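Local coordinates for iron-regulated outer membrane protein (Neisseria meningitidis, PDB 4B7O) that imports iron across the outer membrane as a TonB-dependent transporter, probably in the form of ferric siderophores, at residues A[456-461]-A[490-495]; A[61-66]-A[499-504]; A[386-391]-A[437-442]; A[355-360]-A[514-519]; A[603-608]-A[641-646]. All blocks are in the same frame, centred on the assembly; numbering follows the deposited sequence.

How the contacts relate
The five contacts share the TonB-dependent transporter fold, a 22-stranded antiparallel barrel filled by an N-terminal plug. Contacts 1 and 2 touch, their centres about 10 Å apart: strand 478-493 pairs with 458-472 in contact 1, and its other neighbour, 498-509, meets the plug's start in contact 2. Contacts 3 and 4 adjoin, centres about 9 Å apart, through paired strands 355-373 and 376-391; their centres lie about 39 to 47 Å from those of the first two. Along the chain contact 3 closes before contact 1 opens, segments of contacts 2 and 4 alternate, and contact 5 (strands 603-618 and 638-647) comes last. Contacts 2 and 4 thus bring chain-distant plug and loop against the wall.

Contact 1. Residues A[456-461]-A[490-495]; sequences DGFTLT and VIWQPH
Three backbone hydrogen bonds tie Gly-457 and Thr-459 to Gln-493 and Ile-491. Thr-459 and Ile-491 form a hydrogen-bonded antiparallel pair: Thr-459 N reaches Ile-491 O at 2.7 Å, and Ile-491 N returns the bond to Thr-459 O at 2.8 Å. At the open end of the hairpin, where strand 458-472 begins after a tight turn, Gln-493 N bonds Gly-457 O at 2.7 Å. Glycine suits this corner because its phi is positive (85°) and Gln-493 O lies close to where a side chain would begin.

Apolar contacts gather on the face that carries Phe-458, Leu-460, Val-490 and Trp-492. Both aromatic side chains leave with CG opposite the backbone N (chi1 -166° for Phe-458), and they cross at about a right angle, Trp-492 CE3 sitting at the edge of the phenyl ring 3.8 Å from CD2. Farther along, the ring tip CZ of Phe-458 touches Val-490 CB at 3.9 Å, while Val-490 CG1 meets Leu-460 CD2 at 3.6 Å. Bulky apolar groups fit a face that is probably outward.

Thr-459 and Ile-491 turn to the other face, where both touch Arg-62 of the plug; Arg-62 also bonds Gln-493 OE1. Such alternation, apolar on the probable outside and plug-facing inside, is typical of a transmembrane beta-barrel hairpin, and the outer aromatic pair is consistent with its membrane-interface girdle.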
# COMPACT_ATOMS: atom_id res chain seq x y z
N ASP A 456 26.19 15.22 19.87
CA ASP A 456 27.36 14.44 19.45
C ASP A 456 27.08 12.99 19.10
O ASP A 456 27.64 12.06 19.72
CB ASP A 456 28.50 14.47 20.50
CG ASP A 456 28.98 15.88 20.79
OD1 ASP A 456 29.49 16.56 19.86
OD2 ASP A 456 28.85 16.30 21.97
N GLY A 457 26.24 12.81 18.09
CA GLY A 457 25.95 11.51 17.51
C GLY A 457 24.89 10.73 18.23
O GLY A 457 24.59 9.63 17.84
N PHE A 458 24.33 11.28 19.29
CA PHE A 458 23.29 10.57 20.03
C PHE A 458 21.94 11.29 19.87
O PHE A 458 21.78 12.42 20.35
CB PHE A 458 23.57 10.50 21.53
CG PHE A 458 22.68 9.49 22.23
CD1 PHE A 458 21.41 9.84 22.67
CD2 PHE A 458 23.09 8.14 22.33
CE1 PHE A 458 20.58 8.87 23.23
CE2 PHE A 458 22.30 7.19 22.92
CZ PHE A 458 21.03 7.53 23.35
N THR A 459 20.96 10.62 19.26
CA THR A 459 19.66 11.26 18.99
C THR A 459 18.55 10.59 19.74
O THR A 459 18.37 9.37 19.63
CB THR A 459 19.30 11.38 17.50
OG1 THR A 459 20.42 11.90 16.78
CG2 THR A 459 18.20 12.39 17.33
N LEU A 460 17.81 11.34 20.52
CA LEU A 460 16.75 10.73 21.29
C LEU A 460 15.50 11.42 20.77
O LEU A 460 15.52 12.62 20.46
CB LEU A 460 16.94 11.09 22.74
CG LEU A 460 16.18 10.39 23.85
CD1 LEU A 460 15.38 11.33 24.71
CD2 LEU A 460 15.37 9.15 23.47
N THR A 461 14.43 10.64 20.69
CA THR A 461 13.15 11.06 20.14
C THR A 461 12.07 10.56 21.08
O THR A 461 12.01 9.36 21.37
CB THR A 461 12.99 10.43 18.74
OG1 THR A 461 14.04 10.91 17.88
CG2 THR A 461 11.66 10.77 18.12
N VAL A 490 15.96 5.83 19.84
CA VAL A 490 17.25 6.50 19.82
C VAL A 490 17.99 6.20 18.54
O VAL A 490 17.85 5.13 18.00
CB VAL A 490 18.10 6.19 21.07
CG1 VAL A 490 17.28 6.35 22.35
CG2 VAL A 490 18.65 4.76 21.01
N ILE A 491 18.76 7.13 18.03
CA ILE A 491 19.74 6.76 17.04
C ILE A 491 21.09 7.10 17.57
O ILE A 491 21.29 8.20 18.00
CB ILE A 491 19.47 7.43 15.70
CG1 ILE A 491 18.24 6.78 15.08
CG2 ILE A 491 20.66 7.28 14.76
CD1 ILE A 491 17.32 7.79 14.40
N TRP A 492 22.01 6.13 17.54
CA TRP A 492 23.39 6.28 18.04
C TRP A 492 24.33 6.20 16.89
O TRP A 492 24.48 5.15 16.26
CB TRP A 492 23.70 5.17 19.07
CG TRP A 492 25.12 5.08 19.57
CD1 TRP A 492 25.85 3.92 19.82
CD2 TRP A 492 26.07 6.17 19.90
NE1 TRP A 492 27.10 4.20 20.28
CE2 TRP A 492 27.29 5.53 20.37
CE3 TRP A 492 25.99 7.55 19.92
CZ2 TRP A 492 28.41 6.28 20.80
CZ3 TRP A 492 27.10 8.29 20.36
CH2 TRP A 492 28.29 7.66 20.81
N GLN A 493 24.98 7.30 16.59
CA GLN A 493 26.00 7.26 15.57
C GLN A 493 27.43 7.50 16.10
O GLN A 493 27.90 8.62 16.15
CB GLN A 493 25.61 8.28 14.50
CG GLN A 493 26.56 8.21 13.35
CD GLN A 493 25.90 8.40 12.00
OE1 GLN A 493 24.76 8.98 11.86
NE2 GLN A 493 26.62 7.93 10.97
N PRO A 494 28.14 6.44 16.48
CA PRO A 494 29.50 6.61 17.05
C PRO A 494 30.57 6.85 16.02
O PRO A 494 31.69 7.20 16.35
CB PRO A 494 29.77 5.26 17.72
CG PRO A 494 28.82 4.28 17.02
CD PRO A 494 27.58 5.10 16.76
N HIS A 495 30.28 6.69 14.76
CA HIS A 495 31.35 6.72 13.76
C HIS A 495 30.67 7.05 12.48
O HIS A 495 29.51 6.68 12.25
CB HIS A 495 32.02 5.36 13.74
CG HIS A 495 33.13 5.16 12.72
ND1 HIS A 495 32.94 5.29 11.39
CD2 HIS A 495 34.44 4.73 12.88
CE1 HIS A 495 34.07 4.98 10.73
NE2 HIS A 495 34.99 4.65 11.64

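Contact 2. Residues A[61-66]-A[499-504]; sequences DRQGSK and SFSSSH
Ser-501 OG, packed 3.1 Å from Gln-63 CA, is gripped by two waters that join it to the other segment. It donates to water 1 at 3.0 Å, and that water passes a hydrogen on to Arg-62 O, also at 3.0 Å; Ser-499 OG adds a weak, longer bond to the same water. Water 2 donates to Gln-63 O at 3.2 Å and reaches Ser-501 OG as well, although that last separation is modelled too short to be taken literally. No direct hydrogen bond crosses the contact. Small serines let the loop backbone touch the strand directly, with the waters filling in beside Ser-501 and Ser-499. The CB of Ser-501 points toward the loop, and chi1 (65°) sets OG between backbone N and carbonyl carbon, against Gln-63.

Gln-63 O also takes Lys-66 N (3.2 Å) across a type II' turn. Gly-64 suits the turn: at its backbone angles a side chain would jam against the carbonyl O of Gln-63.

The remaining contacts are looser, side chains against serine hydroxyls. Arg-62 CB lies 3.6 Å from Ser-499 OG, and Gln-63 NE2 and Lys-66 CD each lie 3.8 Å from Ser-503 OG. Arg-62 ends on Gln-493, whereas Lys-66 NZ joins plug to barrel, bonding Lys-151 O and Ala-153 O besides its salt bridge with Glu-541. The turn thus leads into plug strand 67-73 while resting against strand 498-509, which is flanked in the barrel wall by strands 478-493 and 535-547.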
# COMPACT_ATOMS: atom_id res chain seq x y z
N ASP A 61 18.86 7.42 6.11
CA ASP A 61 18.25 6.21 6.77
C ASP A 61 19.04 5.66 7.93
O ASP A 61 20.12 5.12 7.72
CB ASP A 61 18.06 5.09 5.77
CG ASP A 61 16.83 5.30 4.93
OD1 ASP A 61 15.85 5.89 5.45
OD2 ASP A 61 16.84 4.90 3.74
N ARG A 62 18.51 5.75 9.15
CA ARG A 62 19.26 5.27 10.30
C ARG A 62 18.47 4.46 11.28
O ARG A 62 18.80 4.49 12.48
CB ARG A 62 19.98 6.42 11.04
CG ARG A 62 20.95 7.13 10.11
CD ARG A 62 21.73 8.22 10.77
NE ARG A 62 20.87 9.27 11.33
CZ ARG A 62 21.24 10.05 12.35
NH1 ARG A 62 22.47 9.93 12.92
NH2 ARG A 62 20.40 10.96 12.81
N GLN A 63 17.47 3.72 10.82
CA GLN A 63 16.74 2.85 11.74
C GLN A 63 16.80 1.39 11.33
O GLN A 63 15.87 0.62 11.57
CB GLN A 63 15.31 3.29 11.98
CG GLN A 63 15.20 4.69 12.57
CD GLN A 63 13.75 5.07 12.97
OE1 GLN A 63 13.25 6.14 12.59
NE2 GLN A 63 13.09 4.21 13.74
N GLY A 64 17.94 0.99 10.78
CA GLY A 64 18.03 -0.34 10.33
C GLY A 64 17.26 -0.45 9.01
O GLY A 64 17.49 0.32 8.07
N SER A 65 16.38 -1.42 8.96
CA SER A 65 15.55 -1.66 7.81
C SER A 65 14.15 -1.07 8.07
O SER A 65 13.27 -1.17 7.22
CB SER A 65 15.45 -3.17 7.55
OG SER A 65 15.19 -3.44 6.18
N LYS A 66 13.97 -0.48 9.26
CA LYS A 66 12.68 0.06 9.67
C LYS A 66 12.11 1.09 8.69
O LYS A 66 10.92 1.11 8.48
CB LYS A 66 12.75 0.66 11.05
CG LYS A 66 11.42 1.18 11.54
CD LYS A 66 11.49 1.72 12.97
CE LYS A 66 10.12 2.18 13.41
NZ LYS A 66 9.24 0.97 13.54
N SER A 499 25.66 3.31 12.23
CA SER A 499 24.65 3.81 13.11
C SER A 499 23.88 2.64 13.77
O SER A 499 23.85 1.55 13.23
CB SER A 499 23.77 4.85 12.36
OG SER A 499 22.67 4.22 11.78
N PHE A 500 23.37 2.85 14.98
CA PHE A 500 22.61 1.84 15.68
C PHE A 500 21.32 2.42 16.15
O PHE A 500 21.29 3.58 16.49
CB PHE A 500 23.44 1.31 16.84
CG PHE A 500 24.75 0.64 16.39
CD1 PHE A 500 24.78 -0.72 16.09
CD2 PHE A 500 25.92 1.36 16.28
CE1 PHE A 500 25.97 -1.34 15.69
CE2 PHE A 500 27.11 0.77 15.85
CZ PHE A 500 27.15 -0.58 15.58
N SER A 501 20.25 1.65 16.15
CA SER A 501 18.93 2.25 16.46
C SER A 501 17.98 1.39 17.26
O SER A 501 18.10 0.20 17.26
CB SER A 501 18.21 2.70 15.21
OG SER A 501 17.87 1.59 14.37
N SER A 502 17.05 2.01 17.96
CA SER A 502 15.98 1.24 18.54
C SER A 502 14.78 2.11 18.73
O SER A 502 14.90 3.29 18.69
CB SER A 502 16.39 0.56 19.84
OG SER A 502 17.03 1.49 20.67
N SER A 503 13.63 1.51 18.89
CA SER A 503 12.42 2.24 19.11
C SER A 503 11.47 1.37 19.86
O SER A 503 11.52 0.16 19.76
CB SER A 503 11.77 2.73 17.80
OG SER A 503 12.26 2.02 16.67
N HIS A 504 10.61 2.02 20.61
CA HIS A 504 9.50 1.35 21.29
C HIS A 504 8.35 2.35 21.12
O HIS A 504 8.38 3.44 21.73
CB HIS A 504 9.88 1.19 22.75
CG HIS A 504 8.96 0.32 23.55
ND1 HIS A 504 8.87 -0.99 23.36
CD2 HIS A 504 8.11 0.62 24.61
CE1 HIS A 504 8.00 -1.52 24.22
NE2 HIS A 504 7.53 -0.54 24.99
O HOH W 1 20.46 2.09 12.99
O HOH W 2 15.75 0.34 14.78

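Contact 3. Residues A[386-391]-A[437-442]; sequences HQEIKP and LSNPTK
Glu-388 OE2 accepts the amide of Asn-439, ND2 to OE2 3.0 Å, in the one side-chain hydrogen bond between these segments. The oxygen is met on its anti side, 33° out of the carboxylate plane, while it lies in the plane of the donating amide. Glu-388 reaches there because its chain is extended, CG opposite the backbone N (chi1 -170°). The methyl of Thr-441 gives this aliphatic part an apolar neighbour, CG2 lying alongside Glu-388 CG at 3.7 Å.

Three backbone bonds follow in order. Gln-387 N bonds Lys-442 O (2.8 Å), and Lys-442 N returns one to Gln-387 O (3.0 Å). Ile-389 N then reaches Pro-440 O at 3.2 Å. Here the exchange stops: Pro-440 has no N-H, and instead its CD sits 3.4 Å from Ile-389 O. The backbones of the intervening Glu-388 and Thr-441 bond to the next strands on the two flanks, at Thr-360 and Lys-472.

Lys-442 NZ is held by a salt bridge to Asp-127 of the plug and by Pro-511 O. The arrangement is that of two neighbouring antiparallel strands of a transporter barrel, paired where a long loop containing helix 423-434 connects them.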
# COMPACT_ATOMS: atom_id res chain seq x y z
N HIS A 386 -11.91 12.21 7.58
CA HIS A 386 -13.32 11.79 7.47
C HIS A 386 -13.54 10.86 6.31
O HIS A 386 -13.20 11.18 5.13
CB HIS A 386 -14.25 13.03 7.33
CG HIS A 386 -15.73 12.70 7.45
ND1 HIS A 386 -16.48 12.32 6.39
CD2 HIS A 386 -16.57 12.65 8.56
CE1 HIS A 386 -17.73 12.07 6.80
NE2 HIS A 386 -17.78 12.26 8.14
N GLN A 387 -14.09 9.70 6.63
CA GLN A 387 -14.52 8.77 5.61
C GLN A 387 -16.00 8.57 5.47
O GLN A 387 -16.68 8.41 6.47
CB GLN A 387 -13.90 7.41 5.88
CG GLN A 387 -12.57 7.28 5.19
CD GLN A 387 -11.74 6.23 5.82
OE1 GLN A 387 -11.30 6.36 6.97
NE2 GLN A 387 -11.51 5.15 5.08
N GLU A 388 -16.48 8.47 4.23
CA GLU A 388 -17.91 8.15 4.00
C GLU A 388 -18.08 7.19 2.86
O GLU A 388 -17.60 7.47 1.75
CB GLU A 388 -18.74 9.42 3.70
CG GLU A 388 -20.25 9.16 3.70
CD GLU A 388 -21.18 10.39 3.45
OE1 GLU A 388 -20.70 11.57 3.34
OE2 GLU A 388 -22.42 10.18 3.35
N ILE A 389 -18.74 6.06 3.14
CA ILE A 389 -19.04 5.05 2.15
C ILE A 389 -20.47 5.37 1.66
O ILE A 389 -21.34 5.56 2.48
CB ILE A 389 -19.02 3.66 2.81
CG1 ILE A 389 -17.61 3.19 3.15
CG2 ILE A 389 -19.61 2.63 1.94
CD1 ILE A 389 -17.48 1.74 3.64
N LYS A 390 -20.70 5.45 0.35
CA LYS A 390 -22.01 5.86 -0.26
C LYS A 390 -22.33 4.92 -1.35
O LYS A 390 -21.80 5.08 -2.45
CB LYS A 390 -21.91 7.25 -0.90
CG LYS A 390 -21.00 8.18 -0.14
CD LYS A 390 -20.62 9.40 -0.95
CE LYS A 390 -19.95 10.37 -0.02
NZ LYS A 390 -19.86 11.71 -0.62
N PRO A 391 -23.11 3.88 -1.06
CA PRO A 391 -23.54 2.94 -2.09
C PRO A 391 -24.67 3.53 -2.96
O PRO A 391 -25.22 4.58 -2.63
CB PRO A 391 -24.03 1.76 -1.28
CG PRO A 391 -24.47 2.34 0.03
CD PRO A 391 -23.76 3.62 0.23
N LEU A 437 -31.28 2.15 6.89
CA LEU A 437 -29.84 2.33 6.69
C LEU A 437 -29.44 3.68 6.12
O LEU A 437 -30.11 4.19 5.28
CB LEU A 437 -29.35 1.23 5.78
CG LEU A 437 -28.99 -0.04 6.52
CD1 LEU A 437 -29.64 -0.21 7.91
CD2 LEU A 437 -29.27 -1.22 5.63
N SER A 438 -28.37 4.27 6.66
CA SER A 438 -27.74 5.42 6.02
C SER A 438 -26.23 5.15 5.72
O SER A 438 -25.69 4.03 5.96
CB SER A 438 -27.94 6.68 6.87
OG SER A 438 -27.51 6.41 8.17
N ASN A 439 -25.55 6.16 5.19
CA ASN A 439 -24.16 6.05 4.83
C ASN A 439 -23.23 5.98 6.04
O ASN A 439 -23.15 6.95 6.82
CB ASN A 439 -23.79 7.27 4.03
CG ASN A 439 -24.31 7.19 2.64
OD1 ASN A 439 -24.95 6.20 2.28
ND2 ASN A 439 -23.99 8.19 1.83
N PRO A 440 -22.48 4.89 6.17
CA PRO A 440 -21.53 4.71 7.25
C PRO A 440 -20.43 5.72 7.12
O PRO A 440 -20.09 6.10 5.99
CB PRO A 440 -20.98 3.31 7.02
CG PRO A 440 -21.92 2.68 6.03
CD PRO A 440 -22.35 3.83 5.17
N THR A 441 -19.97 6.22 8.26
CA THR A 441 -18.85 7.16 8.27
C THR A 441 -17.87 6.91 9.44
O THR A 441 -18.14 6.16 10.37
CB THR A 441 -19.33 8.61 8.35
OG1 THR A 441 -19.81 8.84 9.66
CG2 THR A 441 -20.44 8.90 7.36
N LYS A 442 -16.72 7.58 9.38
CA LYS A 442 -15.68 7.41 10.41
C LYS A 442 -14.86 8.65 10.42
O LYS A 442 -14.39 9.10 9.36
CB LYS A 442 -14.80 6.20 10.16
CG LYS A 442 -13.89 5.91 11.35
CD LYS A 442 -13.20 4.58 11.21
CE LYS A 442 -11.88 4.76 10.47
NZ LYS A 442 -11.23 3.43 10.34

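Contact 4. Residues A[355-360]-A[514-519]; sequences NHTRIT and YDALQT
Ile-359 and Thr-357 of a barrel strand receive Ala-516 and Leu-517, which belong to a short 3-10 turn in the loop that follows strand 498-509. This is a TonB-dependent transporter barrel with a connecting loop folded inward, against the inner face of its wall; Asp-515 makes a weak bond to Tyr-132 N of the plug. Along the strand, Asn-355, Thr-357 and Ile-359 bear on the loop, whereas the alternate residues His-356 and Arg-358 point away and are exposed, as expected for a strand with one covered face.

Ala-516 aims its methyl at the end of Ile-359, where CB is 3.7 Å from CD1 and 3.8 Å from CG1. The isoleucine reaches forward because CG1 stands opposite the carbonyl carbon (chi1 -52°) and CD1 continues the chain in an extended line. A side chain as small as alanine lets the turn come this near. Thr-357 divides its two branches: CG2 approaches Ala-516 O at 3.7 Å, while OG1 faces Leu-517 CD1.

Leu-517 crosses Thr-357 at about a right angle and Asn-355 obliquely, and one branch, CD1, does all its touching. The amide of Asn-355 is itself fixed by a bond from ND2 to Asp-342, so the leucine methyl packs beside a polar group already engaged. Within the turn, Gln-518 N bonds Asp-515 O at 3.1 Å, and Thr-519 N bonds Ala-516 O. No hydrogen bond joins the two segments, and their closest side-chain approach is Leu-517 CD1 to Thr-357 OG1 at 3.4 Å.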
# COMPACT_ATOMS: atom_id res chain seq x y z
N ASN A 355 -24.07 -0.30 -11.48
CA ASN A 355 -23.96 -0.17 -10.02
C ASN A 355 -22.77 0.71 -9.66
O ASN A 355 -21.68 0.41 -10.08
CB ASN A 355 -23.83 -1.54 -9.36
CG ASN A 355 -24.05 -1.47 -7.87
OD1 ASN A 355 -24.59 -0.47 -7.39
ND2 ASN A 355 -23.65 -2.52 -7.12
N HIS A 356 -22.99 1.79 -8.91
CA HIS A 356 -21.96 2.76 -8.55
C HIS A 356 -21.76 2.67 -7.08
O HIS A 356 -22.73 2.71 -6.32
CB HIS A 356 -22.37 4.20 -8.86
CG HIS A 356 -22.44 4.49 -10.32
ND1 HIS A 356 -23.43 3.97 -11.12
CD2 HIS A 356 -21.60 5.24 -11.16
CE1 HIS A 356 -23.23 4.39 -12.40
NE2 HIS A 356 -22.10 5.14 -12.42
N THR A 357 -20.51 2.53 -6.67
CA THR A 357 -20.15 2.52 -5.26
C THR A 357 -19.01 3.50 -5.05
O THR A 357 -18.01 3.53 -5.82
CB THR A 357 -19.77 1.11 -4.77
OG1 THR A 357 -20.53 0.13 -5.48
CG2 THR A 357 -20.06 0.98 -3.24
N ARG A 358 -19.15 4.31 -3.99
CA ARG A 358 -18.22 5.38 -3.75
C ARG A 358 -17.71 5.39 -2.33
O ARG A 358 -18.46 5.07 -1.41
CB ARG A 358 -18.90 6.72 -4.07
CG ARG A 358 -18.09 7.58 -5.02
CD ARG A 358 -18.92 8.59 -5.80
NE ARG A 358 -19.38 9.66 -4.91
CZ ARG A 358 -20.66 9.94 -4.72
NH1 ARG A 358 -21.59 9.23 -5.36
NH2 ARG A 358 -21.04 10.92 -3.90
N ILE A 359 -16.45 5.78 -2.15
CA ILE A 359 -15.90 6.02 -0.82
C ILE A 359 -15.20 7.35 -0.85
O ILE A 359 -14.42 7.62 -1.75
CB ILE A 359 -14.87 4.99 -0.42
CG1 ILE A 359 -15.39 3.58 -0.60
CG2 ILE A 359 -14.51 5.18 1.05
CD1 ILE A 359 -14.30 2.58 -0.32
N THR A 360 -15.46 8.20 0.11
CA THR A 360 -15.02 9.57 -0.01
C THR A 360 -14.22 9.80 1.23
O THR A 360 -14.68 9.49 2.31
CB THR A 360 -16.23 10.60 -0.09
OG1 THR A 360 -16.94 10.49 -1.33
CG2 THR A 360 -15.76 12.01 -0.05
N TYR A 514 -17.05 -1.70 7.32
CA TYR A 514 -17.27 -2.96 6.54
C TYR A 514 -17.15 -2.72 5.02
O TYR A 514 -17.15 -1.56 4.56
CB TYR A 514 -18.65 -3.53 6.92
CG TYR A 514 -18.95 -4.98 6.59
CD1 TYR A 514 -18.29 -6.03 7.24
CD2 TYR A 514 -19.95 -5.30 5.64
CE1 TYR A 514 -18.59 -7.37 6.94
CE2 TYR A 514 -20.23 -6.62 5.33
CZ TYR A 514 -19.58 -7.64 5.97
OH TYR A 514 -19.94 -8.93 5.61
N ASP A 515 -17.03 -3.78 4.24
CA ASP A 515 -16.77 -3.61 2.77
C ASP A 515 -17.76 -2.65 2.15
O ASP A 515 -18.98 -2.76 2.39
CB ASP A 515 -16.89 -4.94 2.05
CG ASP A 515 -15.87 -5.95 2.53
OD1 ASP A 515 -15.13 -5.56 3.48
OD2 ASP A 515 -15.82 -7.09 1.97
N ALA A 516 -17.25 -1.71 1.39
CA ALA A 516 -18.09 -0.67 0.79
C ALA A 516 -19.18 -1.30 -0.07
O ALA A 516 -20.32 -0.84 -0.06
CB ALA A 516 -17.25 0.30 -0.08
N LEU A 517 -18.80 -2.32 -0.84
CA LEU A 517 -19.68 -2.94 -1.80
C LEU A 517 -20.82 -3.72 -1.14
O LEU A 517 -21.73 -4.19 -1.82
CB LEU A 517 -18.90 -3.83 -2.76
CG LEU A 517 -19.81 -4.31 -3.90
CD1 LEU A 517 -20.52 -3.19 -4.67
CD2 LEU A 517 -18.98 -5.21 -4.80
N GLN A 518 -20.82 -3.82 0.18
CA GLN A 518 -21.86 -4.59 0.84
C GLN A 518 -22.59 -3.71 1.77
O GLN A 518 -23.49 -4.16 2.45
CB GLN A 518 -21.28 -5.76 1.62
CG GLN A 518 -20.61 -6.78 0.76
CD GLN A 518 -20.70 -8.16 1.41
OE1 GLN A 518 -21.74 -8.85 1.36
NE2 GLN A 518 -19.61 -8.57 2.05
N THR A 519 -22.26 -2.43 1.76
CA THR A 519 -22.91 -1.48 2.63
C THR A 519 -24.46 -1.38 2.51
O THR A 519 -25.14 -1.06 3.50
CB THR A 519 -22.27 -0.11 2.44
OG1 THR A 519 -20.86 -0.23 2.72
CG2 THR A 519 -22.90 0.88 3.37

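Contact 5. Residues A[603-608]-A[641-646]; sequences LTAKVG and ASLAYR
Leu-603 lies across from Tyr-645 in a non-hydrogen-bonded antiparallel pair, and its side chain runs diagonally over the partner strand. CB starts beside the tyrosine ring, 4.0 Å from Tyr-645 CD1. CG, placed opposite the backbone N (chi1 174°), leans along the strands over the backbone carbonyl of Ala-644. The tip, CD1, comes to rest 3.4 Å from Ala-644 O. It also approaches Leu-643 CD1, but those two carbons are modelled closer than they can sit, so how CG and CD1 of Leu-603 meet that methyl is doubtful. Leu-643 CD1 touches Ala-605 CB at 3.8 Å, and Val-607 CG1 finds Ala-641 CB at 4.0 Å. Ala-605 and Ala-641, small residues on the same face, keep the surface beside Leu-643 low.

Beneath the side chains, the backbone is bonded in two reciprocal pairs. Thr-604 N reaches Ala-644 O at 2.9 Å, answered by Ala-644 N to Thr-604 O at 2.8 Å. Lys-606 N donates to Ser-642 O at 3.0 Å, and Ser-642 N to Lys-606 O at 3.1 Å. The segment axes are almost exactly antiparallel, at 179°.

The other face carries Thr-604, Lys-606, Ser-642 and Ala-644. There Ser-642 OG bonds Glu-91 of the plug, which Lys-606 also touches. Hence the chemistry divides by face: the leucines, alanines and valine, with one tyrosine, form a largely apolar surface consistent with the membrane side of the barrel, while serine, threonine and lysine lie on the face toward the plug.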
# COMPACT_ATOMS: atom_id res chain seq x y z
N LEU A 603 30.06 -1.76 -11.13
CA LEU A 603 29.41 -2.97 -10.61
C LEU A 603 28.61 -2.63 -9.37
O LEU A 603 29.08 -1.87 -8.53
CB LEU A 603 30.44 -4.02 -10.23
CG LEU A 603 29.84 -5.25 -9.54
CD1 LEU A 603 29.00 -6.07 -10.54
CD2 LEU A 603 30.97 -6.09 -8.99
N THR A 604 27.40 -3.19 -9.27
CA THR A 604 26.53 -3.03 -8.10
C THR A 604 26.01 -4.40 -7.71
O THR A 604 25.49 -5.10 -8.56
CB THR A 604 25.34 -2.12 -8.46
OG1 THR A 604 25.83 -0.87 -8.93
CG2 THR A 604 24.46 -1.87 -7.27
N ALA A 605 26.18 -4.81 -6.46
CA ALA A 605 25.66 -6.10 -6.00
C ALA A 605 24.84 -5.87 -4.72
O ALA A 605 25.32 -5.17 -3.80
CB ALA A 605 26.80 -7.08 -5.69
N LYS A 606 23.64 -6.46 -4.64
CA LYS A 606 22.81 -6.29 -3.44
C LYS A 606 22.30 -7.62 -2.98
O LYS A 606 22.15 -8.48 -3.78
CB LYS A 606 21.62 -5.39 -3.71
CG LYS A 606 22.01 -4.08 -4.38
CD LYS A 606 20.84 -3.11 -4.44
CE LYS A 606 20.99 -2.19 -5.65
NZ LYS A 606 20.11 -1.00 -5.59
N VAL A 607 21.99 -7.75 -1.70
CA VAL A 607 21.40 -8.94 -1.17
C VAL A 607 20.43 -8.57 -0.09
O VAL A 607 20.68 -7.60 0.64
CB VAL A 607 22.41 -9.91 -0.52
CG1 VAL A 607 22.96 -10.83 -1.57
CG2 VAL A 607 23.56 -9.17 0.18
N GLY A 608 19.34 -9.35 0.04
CA GLY A 608 18.43 -9.09 1.13
C GLY A 608 17.77 -10.36 1.55
O GLY A 608 17.71 -11.29 0.78
N ALA A 641 18.40 -10.66 -4.59
CA ALA A 641 19.80 -10.31 -4.87
C ALA A 641 19.83 -9.72 -6.24
O ALA A 641 18.99 -10.06 -7.07
CB ALA A 641 20.70 -11.54 -4.85
N SER A 642 20.81 -8.86 -6.52
CA SER A 642 21.03 -8.51 -7.91
C SER A 642 22.46 -8.23 -8.14
O SER A 642 23.20 -7.87 -7.22
CB SER A 642 20.19 -7.29 -8.38
OG SER A 642 20.35 -6.19 -7.51
N LEU A 643 22.85 -8.32 -9.40
CA LEU A 643 24.19 -7.98 -9.78
C LEU A 643 24.06 -7.23 -11.03
O LEU A 643 23.37 -7.68 -11.92
CB LEU A 643 24.96 -9.27 -10.02
CG LEU A 643 26.42 -9.10 -10.39
CD1 LEU A 643 27.09 -8.27 -9.28
CD2 LEU A 643 27.04 -10.50 -10.49
N ALA A 644 24.66 -6.06 -11.11
CA ALA A 644 24.51 -5.28 -12.33
C ALA A 644 25.81 -4.59 -12.69
O ALA A 644 26.53 -4.14 -11.82
CB ALA A 644 23.43 -4.24 -12.16
N TYR A 645 26.05 -4.43 -13.98
CA TYR A 645 27.26 -3.79 -14.45
C TYR A 645 26.95 -2.74 -15.48
O TYR A 645 26.23 -2.98 -16.46
CB TYR A 645 28.25 -4.80 -15.05
CG TYR A 645 29.54 -4.09 -15.30
CD1 TYR A 645 30.44 -3.86 -14.24
CD2 TYR A 645 29.82 -3.56 -16.55
CE1 TYR A 645 31.61 -3.17 -14.45
CE2 TYR A 645 30.99 -2.86 -16.77
CZ TYR A 645 31.87 -2.67 -15.72
OH TYR A 645 33.02 -1.97 -15.93
N ARG A 646 27.52 -1.56 -15.27
CA ARG A 646 27.32 -0.45 -16.20
C ARG A 646 28.58 -0.07 -17.02
O ARG A 646 29.59 0.32 -16.46
CB ARG A 646 26.75 0.75 -15.46
CG ARG A 646 26.40 1.84 -16.43
CD ARG A 646 25.43 2.79 -15.81
NE ARG A 646 24.39 2.98 -16.80
CZ ARG A 646 23.10 2.86 -16.59
NH1 ARG A 646 22.61 2.56 -15.40
NH2 ARG A 646 22.31 3.04 -17.61